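Local coordinates for protein putative cellulase CEL6 (Mycobacterium tuberculosis, PDB 1UP3) that probably hydrolyses the beta-1,4-glucosidic bonds of cellulose as an endoglucanase of glycoside hydrolase family 6, at residues D120-A125 with R136-V140; H161-A167 with Y201-I205; T195-I199 with Y214-T218. All blocks are in the same frame, centred on the assembly; numbering follows the deposited sequence.

Interaction 1: residues D120-A125 with R136-V140; sequences DALAMA and RFDLV. With BGC (beta-D-glucopyranose), chain B.
Leu122 and Phe137 form the apolar centre, with Leu122 CD2 3.6 Å from Phe137 CD1. Leu122 is mt and Phe137 m; the CA-to-CB bond of Leu122 points away and that of Phe137 sideways, yet both side-chain ends come nearer. Ala125 CB lies 3.8 Å from Phe137 CE1, and Val140 (t) points toward the other segment, its CG2 4.3 Å from Leu122 CD2 and 4.5 Å from Ala121 CB. CA atoms pair most closely as Leu122–Phe137 (7.2 Å) and Ala125–Arg136 (7.4 Å). Residues 136-140 are regular helix; the short 121-124 turn follows Asp120, whose phi is positive (80/-12), and Met124 N bonds Asp120 O at 2.8 Å. At the polar edge, Arg136, extended at chi1 and chi2 with chi3 m, lays CD 4.1 Å from Ala121 CB and donates from NH1 to Ala121 O at 3.0 Å, while its NH2 reaches Pro79 O. Asp120 OD2 accepts a hydrogen bond from O4 of the chain B glucose at 2.7 Å, and Met124 CE is 3.6 Å from its O2, so loop residue Asp120 and helical Met124 supply part of the glycan site after strand 113-117. Helix 130-147 packs behind; Leu122 and Val140 rest on Val157 of strand 153-158, and Leu122 also meets Met170 and Leu174 of helix 167-176.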
loop_
_atom_site.group_PDB
_atom_site.type_symbol
_atom_site.label_atom_id
_atom_site.label_comp_id
_atom_site.label_asym_id
_atom_site.label_seq_id
_atom_site.Cartn_x
_atom_site.Cartn_y
_atom_site.Cartn_z
ATOM N N ASP A 120 -1.457 2.363 -7.371
ATOM C CA ASP A 120 -2.193 2.996 -8.490
ATOM C C ASP A 120 -1.352 3.272 -9.706
ATOM O O ASP A 120 -1.921 3.568 -10.745
ATOM C CB ASP A 120 -2.881 4.316 -8.126
ATOM C CG ASP A 120 -3.775 4.241 -6.911
ATOM O OD1 ASP A 120 -4.304 3.152 -6.585
ATOM O OD2 ASP A 120 -4.009 5.290 -6.245
ATOM N N ALA A 121 -0.022 3.175 -9.629
ATOM C CA ALA A 121 0.780 3.707 -10.747
ATOM C C ALA A 121 0.523 2.952 -12.047
ATOM O O ALA A 121 0.288 3.561 -13.105
ATOM C CB ALA A 121 2.251 3.727 -10.412
ATOM N N LEU A 122 0.591 1.639 -12.003
ATOM C CA LEU A 122 0.368 0.838 -13.224
ATOM C C LEU A 122 -1.101 0.917 -13.658
ATOM O O LEU A 122 -1.383 0.992 -14.855
ATOM C CB LEU A 122 0.757 -0.616 -13.048
ATOM C CG LEU A 122 2.247 -0.902 -12.784
ATOM C CD1 LEU A 122 2.490 -2.399 -12.729
ATOM C CD2 LEU A 122 3.111 -0.281 -13.844
ATOM N N ALA A 123 -2.014 0.916 -12.695
ATOM C CA ALA A 123 -3.462 0.868 -13.024
ATOM C C ALA A 123 -3.946 2.177 -13.605
ATOM O O ALA A 123 -4.840 2.167 -14.461
ATOM C CB ALA A 123 -4.289 0.497 -11.798
ATOM N N MET A 124 -3.363 3.296 -13.155
ATOM C CA MET A 124 -3.799 4.640 -13.551
ATOM C C MET A 124 -2.998 5.193 -14.738
ATOM O O MET A 124 -3.275 6.289 -15.205
ATOM C CB MET A 124 -3.741 5.614 -12.369
ATOM C CG MET A 124 -4.753 6.753 -12.488
ATOM S SD MET A 124 -4.525 7.985 -11.200
ATOM C CE MET A 124 -5.033 7.071 -9.899
ATOM N N ALA A 125 -2.061 4.414 -15.252
ATOM C CA ALA A 125 -1.096 4.913 -16.237
ATOM C C ALA A 125 -1.752 5.402 -17.521
ATOM O O ALA A 125 -1.156 6.197 -18.215
ATOM C CB ALA A 125 -0.053 3.887 -16.519
ATOM N N ARG A 136 6.793 5.864 -17.054
ATOM C CA ARG A 136 6.304 5.378 -15.749
ATOM C C ARG A 136 6.628 3.890 -15.594
ATOM O O ARG A 136 7.071 3.462 -14.528
ATOM C CB ARG A 136 4.791 5.623 -15.611
ATOM C CG ARG A 136 4.169 4.981 -14.362
ATOM C CD ARG A 136 2.813 5.437 -14.048
ATOM N NE ARG A 136 2.745 6.782 -13.538
ATOM C CZ ARG A 136 1.639 7.317 -13.055
ATOM N NH1 ARG A 136 0.521 6.576 -13.007
ATOM N NH2 ARG A 136 1.595 8.550 -12.651
ATOM N N PHE A 137 6.400 3.112 -16.647
ATOM C CA PHE A 137 6.685 1.675 -16.583
ATOM C C PHE A 137 8.193 1.464 -16.329
ATOM O O PHE A 137 8.578 0.619 -15.513
ATOM C CB PHE A 137 6.246 0.938 -17.847
ATOM C CG PHE A 137 4.745 0.932 -18.095
ATOM C CD1 PHE A 137 3.847 1.176 -17.090
ATOM C CD2 PHE A 137 4.253 0.687 -19.362
ATOM C CE1 PHE A 137 2.475 1.167 -17.340
ATOM C CE2 PHE A 137 2.884 0.679 -19.596
ATOM C CZ PHE A 137 2.014 0.905 -18.571
ATOM N N ASP A 138 9.038 2.251 -17.001
ATOM C CA ASP A 138 10.483 2.202 -16.755
ATOM C C ASP A 138 10.881 2.528 -15.323
ATOM O O ASP A 138 11.800 1.895 -14.786
ATOM C CB ASP A 138 11.240 3.098 -17.719
ATOM C CG ASP A 138 11.136 2.643 -19.154
ATOM O OD1 ASP A 138 10.756 1.476 -19.422
ATOM O OD2 ASP A 138 11.420 3.427 -20.079
ATOM N N LEU A 139 10.183 3.479 -14.694
ATOM C CA LEU A 139 10.445 3.843 -13.308
ATOM C C LEU A 139 10.023 2.746 -12.332
ATOM O O LEU A 139 10.740 2.464 -11.377
ATOM C CB LEU A 139 9.742 5.166 -12.979
ATOM C CG LEU A 139 10.322 6.360 -13.733
ATOM C CD1 LEU A 139 9.464 7.589 -13.426
ATOM C CD2 LEU A 139 11.753 6.607 -13.482
ATOM N N VAL A 140 8.898 2.092 -12.602
ATOM C CA VAL A 140 8.475 1.002 -11.762
ATOM C C VAL A 140 9.445 -0.167 -11.924
ATOM O O VAL A 140 9.786 -0.824 -10.948
ATOM C CB VAL A 140 7.005 0.615 -12.011
ATOM C CG1 VAL A 140 6.634 -0.610 -11.165
ATOM C CG2 VAL A 140 6.116 1.804 -11.647
HETATM C C2 BGC B . -8.245 6.903 -7.141
HETATM C C3 BGC B . -7.017 6.798 -6.249
HETATM C C4 BGC B . -7.215 5.714 -5.188
HETATM C C5 BGC B . -7.660 4.413 -5.890
HETATM C C6 BGC B . -8.036 3.325 -4.875
HETATM C C1 BGC B . -8.583 5.529 -7.731
HETATM O O2 BGC B . -8.068 7.903 -8.162
HETATM O O3 BGC B . -6.698 8.041 -5.644
HETATM O O4 BGC B . -6.025 5.468 -4.432
HETATM O O5 BGC B . -8.814 4.612 -6.690
HETATM O O6 BGC B . -8.363 2.117 -5.536
#

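Interaction 2: residues H161-A167 with Y201-I205; sequences HSRWLSA and YGEAI. With BGC (beta-D-glucopyranose), chain C; BGC (beta-D-glucopyranose), chain B.
A tyrosine on a helix packs against a glycan-binding loop here: within the parallel beta/alpha fold of family 6, residues 161-167, between strand 153-158 and helix 167-176, pack on helix 195-208. His161 to Trp164 forms a type I beta turn, with Trp164 N to His161 O at 3.1 Å; beyond it Leu165 and Ser166 are extended (psi 159°), and Ser166 N-caps helix 167-176 through Ala169 N. CA atoms come closest at Ser162–Tyr201 (5.7 Å) and Ala167–Ile205 (5.3 Å). Tyr201, chi1 t, points toward the loop and takes Ser162 CA over its face as a CH-pi contact, 3.5 Å from the ring centroid and 7° off the normal. Ala167 CB packs 3.8 Å from Ile205 CG1 and 4.0 Å from Ala204 CB. Away from the helix, His161 (chi1 p) accepts a hydrogen bond from Arg163 N at ND1 (3.0 Å) and donates from NE2 to O3 of the chain C glucose at 2.9 Å; that sugar's O5 lies over a face of the Trp164 ring, 3.8 Å from NE1. Water 1 accepts from His161 N (3.2 Å) and Leu165 N (3.1 Å) and donates to Tyr201 OH (2.8 Å). The Tyr201 hydroxyl in turn donates to Leu165 O, its OH 2.6 Å from that carbonyl oxygen.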
loop_
_atom_site.group_PDB
_atom_site.type_symbol
_atom_site.label_atom_id
_atom_site.label_comp_id
_atom_site.label_asym_id
_atom_site.label_seq_id
_atom_site.Cartn_x
_atom_site.Cartn_y
_atom_site.Cartn_z
ATOM N N HIS A 161 -6.983 -3.273 -8.639
ATOM C CA HIS A 161 -8.027 -4.095 -8.002
ATOM C C HIS A 161 -8.926 -4.705 -9.044
ATOM O O HIS A 161 -8.823 -4.380 -10.215
ATOM C CB HIS A 161 -8.799 -3.298 -6.938
ATOM C CG HIS A 161 -9.541 -2.126 -7.466
ATOM N ND1 HIS A 161 -10.593 -2.244 -8.359
ATOM C CD2 HIS A 161 -9.386 -0.796 -7.228
ATOM C CE1 HIS A 161 -11.036 -1.032 -8.648
ATOM N NE2 HIS A 161 -10.311 -0.136 -7.989
ATOM N N SER A 162 -9.802 -5.592 -8.591
ATOM C CA SER A 162 -10.611 -6.432 -9.468
ATOM C C SER A 162 -11.639 -5.674 -10.305
ATOM O O SER A 162 -12.254 -6.301 -11.164
ATOM C CB SER A 162 -11.314 -7.485 -8.616
ATOM O OG SER A 162 -12.181 -6.829 -7.699
ATOM N N ARG A 163 -11.860 -4.374 -10.067
ATOM C CA ARG A 163 -12.808 -3.575 -10.857
ATOM C C ARG A 163 -12.112 -2.425 -11.607
ATOM O O ARG A 163 -12.744 -1.458 -12.012
ATOM C CB ARG A 163 -13.942 -3.036 -9.997
ATOM C CG ARG A 163 -14.648 -4.101 -9.248
ATOM C CD ARG A 163 -15.993 -4.530 -9.746
ATOM N NE ARG A 163 -16.556 -5.452 -8.742
ATOM C CZ ARG A 163 -17.547 -5.167 -7.880
ATOM N NH1 ARG A 163 -18.183 -3.989 -7.873
ATOM N NH2 ARG A 163 -17.943 -6.087 -7.028
ATOM N N TRP A 164 -10.805 -2.545 -11.765
ATOM C CA TRP A 164 -10.009 -1.512 -12.412
ATOM C C TRP A 164 -9.579 -2.057 -13.769
ATOM O O TRP A 164 -10.411 -2.069 -14.691
ATOM C CB TRP A 164 -8.870 -1.045 -11.504
ATOM C CG TRP A 164 -8.347 0.298 -11.856
ATOM C CD1 TRP A 164 -8.453 0.954 -13.065
ATOM C CD2 TRP A 164 -7.652 1.190 -10.987
ATOM N NE1 TRP A 164 -7.858 2.192 -12.983
ATOM C CE2 TRP A 164 -7.358 2.361 -11.724
ATOM C CE3 TRP A 164 -7.244 1.119 -9.646
ATOM C CZ2 TRP A 164 -6.664 3.438 -11.157
ATOM C CZ3 TRP A 164 -6.545 2.175 -9.108
ATOM C CH2 TRP A 164 -6.266 3.312 -9.862
ATOM N N LEU A 165 -8.330 -2.477 -13.961
ATOM C CA LEU A 165 -7.947 -3.110 -15.231
ATOM C C LEU A 165 -8.332 -4.576 -15.184
ATOM O O LEU A 165 -8.487 -5.160 -14.125
ATOM C CB LEU A 165 -6.441 -2.986 -15.499
ATOM C CG LEU A 165 -5.797 -1.623 -15.522
ATOM C CD1 LEU A 165 -4.367 -1.797 -16.034
ATOM C CD2 LEU A 165 -6.603 -0.703 -16.386
ATOM N N SER A 166 -8.464 -5.203 -16.349
ATOM C CA SER A 166 -8.590 -6.630 -16.394
ATOM C C SER A 166 -7.329 -7.362 -15.933
ATOM O O SER A 166 -6.229 -6.792 -15.920
ATOM C CB SER A 166 -8.932 -7.096 -17.797
ATOM O OG SER A 166 -7.778 -7.007 -18.605
ATOM N N ALA A 167 -7.509 -8.615 -15.542
ATOM C CA ALA A 167 -6.382 -9.466 -15.129
ATOM C C ALA A 167 -5.349 -9.534 -16.253
ATOM O O ALA A 167 -4.143 -9.431 -16.000
ATOM C CB ALA A 167 -6.822 -10.851 -14.732
ATOM N N TYR A 201 -9.275 -12.555 -8.380
ATOM C CA TYR A 201 -8.529 -11.699 -9.304
ATOM C C TYR A 201 -7.028 -11.960 -9.206
ATOM O O TYR A 201 -6.345 -12.102 -10.248
ATOM C CB TYR A 201 -8.867 -10.250 -8.982
ATOM C CG TYR A 201 -8.305 -9.182 -9.891
ATOM C CD1 TYR A 201 -8.733 -9.055 -11.218
ATOM C CD2 TYR A 201 -7.399 -8.255 -9.409
ATOM C CE1 TYR A 201 -8.275 -8.047 -12.036
ATOM C CE2 TYR A 201 -6.904 -7.270 -10.222
ATOM C CZ TYR A 201 -7.363 -7.136 -11.528
ATOM O OH TYR A 201 -6.831 -6.120 -12.302
ATOM N N GLY A 202 -6.539 -12.076 -7.973
ATOM C CA GLY A 202 -5.143 -12.371 -7.708
ATOM C C GLY A 202 -4.691 -13.711 -8.273
ATOM O O GLY A 202 -3.611 -13.848 -8.841
ATOM N N GLU A 203 -5.517 -14.733 -8.104
ATOM C CA GLU A 203 -5.156 -16.026 -8.641
ATOM C C GLU A 203 -5.101 -15.969 -10.161
ATOM O O GLU A 203 -4.270 -16.647 -10.752
ATOM C CB GLU A 203 -6.130 -17.102 -8.139
ATOM C CG GLU A 203 -6.033 -17.354 -6.623
ATOM C CD GLU A 203 -4.673 -17.779 -6.114
ATOM O OE1 GLU A 203 -4.072 -18.690 -6.741
ATOM O OE2 GLU A 203 -4.204 -17.238 -5.058
ATOM N N ALA A 204 -5.976 -15.190 -10.792
ATOM C CA ALA A 204 -5.964 -15.021 -12.250
ATOM C C ALA A 204 -4.680 -14.342 -12.707
ATOM O O ALA A 204 -3.998 -14.828 -13.641
ATOM C CB ALA A 204 -7.159 -14.258 -12.716
ATOM N N ILE A 205 -4.288 -13.298 -11.999
ATOM C CA ILE A 205 -3.073 -12.571 -12.365
ATOM C C ILE A 205 -1.864 -13.468 -12.111
ATOM O O ILE A 205 -0.935 -13.489 -12.913
ATOM C CB ILE A 205 -2.961 -11.222 -11.656
ATOM C CG1 ILE A 205 -4.055 -10.257 -12.151
ATOM C CG2 ILE A 205 -1.543 -10.618 -11.797
ATOM C CD1 ILE A 205 -4.055 -8.914 -11.462
HETATM C C2 BGC C . -11.355 2.635 -10.065
HETATM C C3 BGC C . -10.896 3.563 -8.965
HETATM C C4 BGC C . -9.900 4.619 -9.460
HETATM C C5 BGC C . -10.398 5.303 -10.759
HETATM C C6 BGC C . -9.302 6.184 -11.367
HETATM C C1 BGC C . -11.801 3.475 -11.252
HETATM O O2 BGC C . -12.409 1.819 -9.566
HETATM O O3 BGC C . -10.364 2.787 -7.886
HETATM O O4 BGC C . -9.759 5.615 -8.513
HETATM O O5 BGC C . -10.708 4.286 -11.658
HETATM O O6 BGC C . -9.880 6.869 -12.474
HETATM C C2 BGC B . -8.245 6.903 -7.141
HETATM C C3 BGC B . -7.017 6.798 -6.249
HETATM C C4 BGC B . -7.215 5.714 -5.188
HETATM C C5 BGC B . -7.660 4.413 -5.890
HETATM C C6 BGC B . -8.036 3.325 -4.875
HETATM C C1 BGC B . -8.583 5.529 -7.731
HETATM O O2 BGC B . -8.068 7.903 -8.162
HETATM O O3 BGC B . -6.698 8.041 -5.644
HETATM O O4 BGC B . -6.025 5.468 -4.432
HETATM O O5 BGC B . -8.814 4.612 -6.690
HETATM O O6 BGC B . -8.363 2.117 -5.536
HETATM O O HOH W 1 -6.267 -3.388 -11.772
#

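Interaction 3: residues T195-I199 with Y214-T218; sequences TDEEI and YVIDT
Van der Waals packing makes the whole of this contact; no hydrogen bond crosses it. Ile216 (mt) points from the strand toward the helix and sets CD1 3.7 Å from Ile199 CG1, 3.9 Å from Glu198 CB and 4.0 Å from Thr195 O, filling the space beside the first helical turn, where Ile199 N bonds Thr195 O at 2.9 Å. Two more contacts bring polar atoms against carbon. Thr195 OG1 lies 3.6 Å from Thr218 CG2, and Ile199 CG2 3.7 Å from Tyr214 OH. Tyr214 has chi1 p, which carries its ring toward Ile199.

In backbone terms, residues 195-199 are regular helix and 214-217 extended strand, while Thr218 (-107/17) leaves the strand. The axes approach to 9.4 Å at 154°, nearly antiparallel, so CA atoms pair in reverse order: Thr195 with Thr218 (7.0 Å) and Glu198 with Ile216 (7.1 Å).

Polar ends find partners beyond the two segments. Glu198 starts toward the strand, but its carboxylate leads away to Ser162. Thr195 OG1 bonds Asn221, Thr218 OG1 bonds Ala243 O, and Tyr214 OH bonds Glu203 of the same helix. The Val215 backbone pairs with Phe185 and Leu187 of one neighbouring strand, while Tyr214 and Ile216 bond to strand 254-258 and, for Tyr214, also to His253 just before it.

Helix against its following strand is the closing half of a beta-alpha-beta unit, strand 184-187, helix 195-208 and strand 213-217, the repeat from which the parallel sheet of this glycoside hydrolase is built.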
loop_
_atom_site.group_PDB
_atom_site.type_symbol
_atom_site.label_atom_id
_atom_site.label_comp_id
_atom_site.label_asym_id
_atom_site.label_seq_id
_atom_site.Cartn_x
_atom_site.Cartn_y
_atom_site.Cartn_z
ATOM N N THR A 195 -12.399 -9.515 0.177
ATOM C CA THR A 195 -11.249 -10.390 0.077
ATOM C C THR A 195 -11.456 -11.512 -0.917
ATOM O O THR A 195 -10.580 -11.805 -1.727
ATOM C CB THR A 195 -10.956 -10.955 1.416
ATOM O OG1 THR A 195 -10.610 -9.871 2.310
ATOM C CG2 THR A 195 -9.799 -11.920 1.388
ATOM N N ASP A 196 -12.650 -12.119 -0.901
ATOM C CA ASP A 196 -12.931 -13.190 -1.843
ATOM C C ASP A 196 -12.827 -12.743 -3.291
ATOM O O ASP A 196 -12.255 -13.476 -4.127
ATOM C CB ASP A 196 -14.303 -13.721 -1.618
ATOM C CG ASP A 196 -14.392 -14.614 -0.421
ATOM O OD1 ASP A 196 -13.338 -15.088 0.103
ATOM O OD2 ASP A 196 -15.515 -14.926 0.033
ATOM N N GLU A 197 -13.349 -11.576 -3.592
ATOM C CA GLU A 197 -13.280 -11.075 -4.958
ATOM C C GLU A 197 -11.819 -10.834 -5.353
ATOM O O GLU A 197 -11.396 -11.197 -6.473
ATOM C CB GLU A 197 -14.148 -9.856 -5.151
ATOM C CG GLU A 197 -14.159 -9.380 -6.598
ATOM C CD GLU A 197 -15.044 -8.196 -6.850
ATOM O OE1 GLU A 197 -16.085 -8.048 -6.182
ATOM O OE2 GLU A 197 -14.673 -7.381 -7.740
ATOM N N GLU A 198 -11.039 -10.295 -4.422
ATOM C CA GLU A 198 -9.633 -10.014 -4.738
ATOM C C GLU A 198 -8.797 -11.272 -4.854
ATOM O O GLU A 198 -7.854 -11.293 -5.664
ATOM C CB GLU A 198 -9.034 -8.998 -3.755
ATOM C CG GLU A 198 -9.792 -7.673 -3.669
ATOM C CD GLU A 198 -10.214 -7.166 -5.016
ATOM O OE1 GLU A 198 -9.352 -6.643 -5.743
ATOM O OE2 GLU A 198 -11.403 -7.355 -5.410
ATOM N N ILE A 199 -9.126 -12.340 -4.121
ATOM C CA ILE A 199 -8.420 -13.633 -4.288
ATOM C C ILE A 199 -8.665 -14.184 -5.685
ATOM O O ILE A 199 -7.744 -14.654 -6.371
ATOM C CB ILE A 199 -8.857 -14.658 -3.205
ATOM C CG1 ILE A 199 -8.290 -14.250 -1.831
ATOM C CG2 ILE A 199 -8.421 -16.072 -3.567
ATOM C CD1 ILE A 199 -8.900 -15.025 -0.675
ATOM N N TYR A 214 0.870 -12.568 -4.027
ATOM C CA TYR A 214 0.249 -11.259 -3.852
ATOM C C TYR A 214 -0.209 -11.039 -2.410
ATOM O O TYR A 214 -0.381 -11.994 -1.625
ATOM C CB TYR A 214 -0.936 -11.024 -4.846
ATOM C CG TYR A 214 -2.053 -12.026 -4.713
ATOM C CD1 TYR A 214 -1.996 -13.255 -5.381
ATOM C CD2 TYR A 214 -3.093 -11.816 -3.847
ATOM C CE1 TYR A 214 -2.980 -14.202 -5.213
ATOM C CE2 TYR A 214 -4.087 -12.769 -3.669
ATOM C CZ TYR A 214 -4.025 -13.953 -4.325
ATOM O OH TYR A 214 -4.994 -14.911 -4.086
ATOM N N VAL A 215 -0.427 -9.775 -2.111
ATOM C CA VAL A 215 -1.028 -9.381 -0.853
ATOM C C VAL A 215 -2.289 -8.556 -1.149
ATOM O O VAL A 215 -2.382 -7.944 -2.214
ATOM C CB VAL A 215 -0.049 -8.579 -0.007
ATOM C CG1 VAL A 215 1.117 -9.426 0.414
ATOM C CG2 VAL A 215 0.444 -7.329 -0.743
ATOM N N ILE A 216 -3.249 -8.601 -0.232
ATOM C CA ILE A 216 -4.504 -7.883 -0.348
ATOM C C ILE A 216 -4.575 -6.899 0.860
ATOM O O ILE A 216 -4.423 -7.327 2.013
ATOM C CB ILE A 216 -5.714 -8.824 -0.341
ATOM C CG1 ILE A 216 -5.676 -9.796 -1.534
ATOM C CG2 ILE A 216 -7.000 -8.020 -0.395
ATOM C CD1 ILE A 216 -6.638 -10.978 -1.403
ATOM N N ASP A 217 -4.925 -5.650 0.570
ATOM C CA ASP A 217 -5.222 -4.592 1.569
ATOM C C ASP A 217 -6.634 -4.882 2.075
ATOM O O ASP A 217 -7.621 -4.709 1.354
ATOM C CB ASP A 217 -5.157 -3.207 0.954
ATOM C CG ASP A 217 -5.152 -2.116 1.944
ATOM O OD1 ASP A 217 -5.389 -2.391 3.148
ATOM O OD2 ASP A 217 -4.882 -0.928 1.627
ATOM N N THR A 218 -6.718 -5.316 3.328
ATOM C CA THR A 218 -7.976 -5.575 4.007
ATOM C C THR A 218 -8.324 -4.529 5.067
ATOM O O THR A 218 -9.206 -4.733 5.930
ATOM C CB THR A 218 -7.948 -6.976 4.655
ATOM O OG1 THR A 218 -6.838 -7.067 5.566
ATOM C CG2 THR A 218 -7.793 -8.085 3.579
#

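Overall arrangement
Interactions 1 and 3 are buried, whereas interaction 2 is only partly so. Interaction 1 packs helix on helix around apolar side chains, with one buried arginine hydrogen bond to a backbone carbonyl; interaction 3 packs a helix on a sheet strand without any bond across; interaction 2, at a loop, adds a tyrosine hydroxyl and a water to CH-pi and alanine packing. Interactions 2 and 3 share helix 195-208 and meet through Ser162 OG, probably hydrogen-bonded to Glu198 OE2 (2.5 Å) and Glu197 OE2 (2.6 Å). Interactions 1 and 2 meet where Trp164 packs on Asp120, Ala123 and Met124, and both touch the chain B glucose. Interactions 1 and 3 stay about 9 Å apart between nearest atoms.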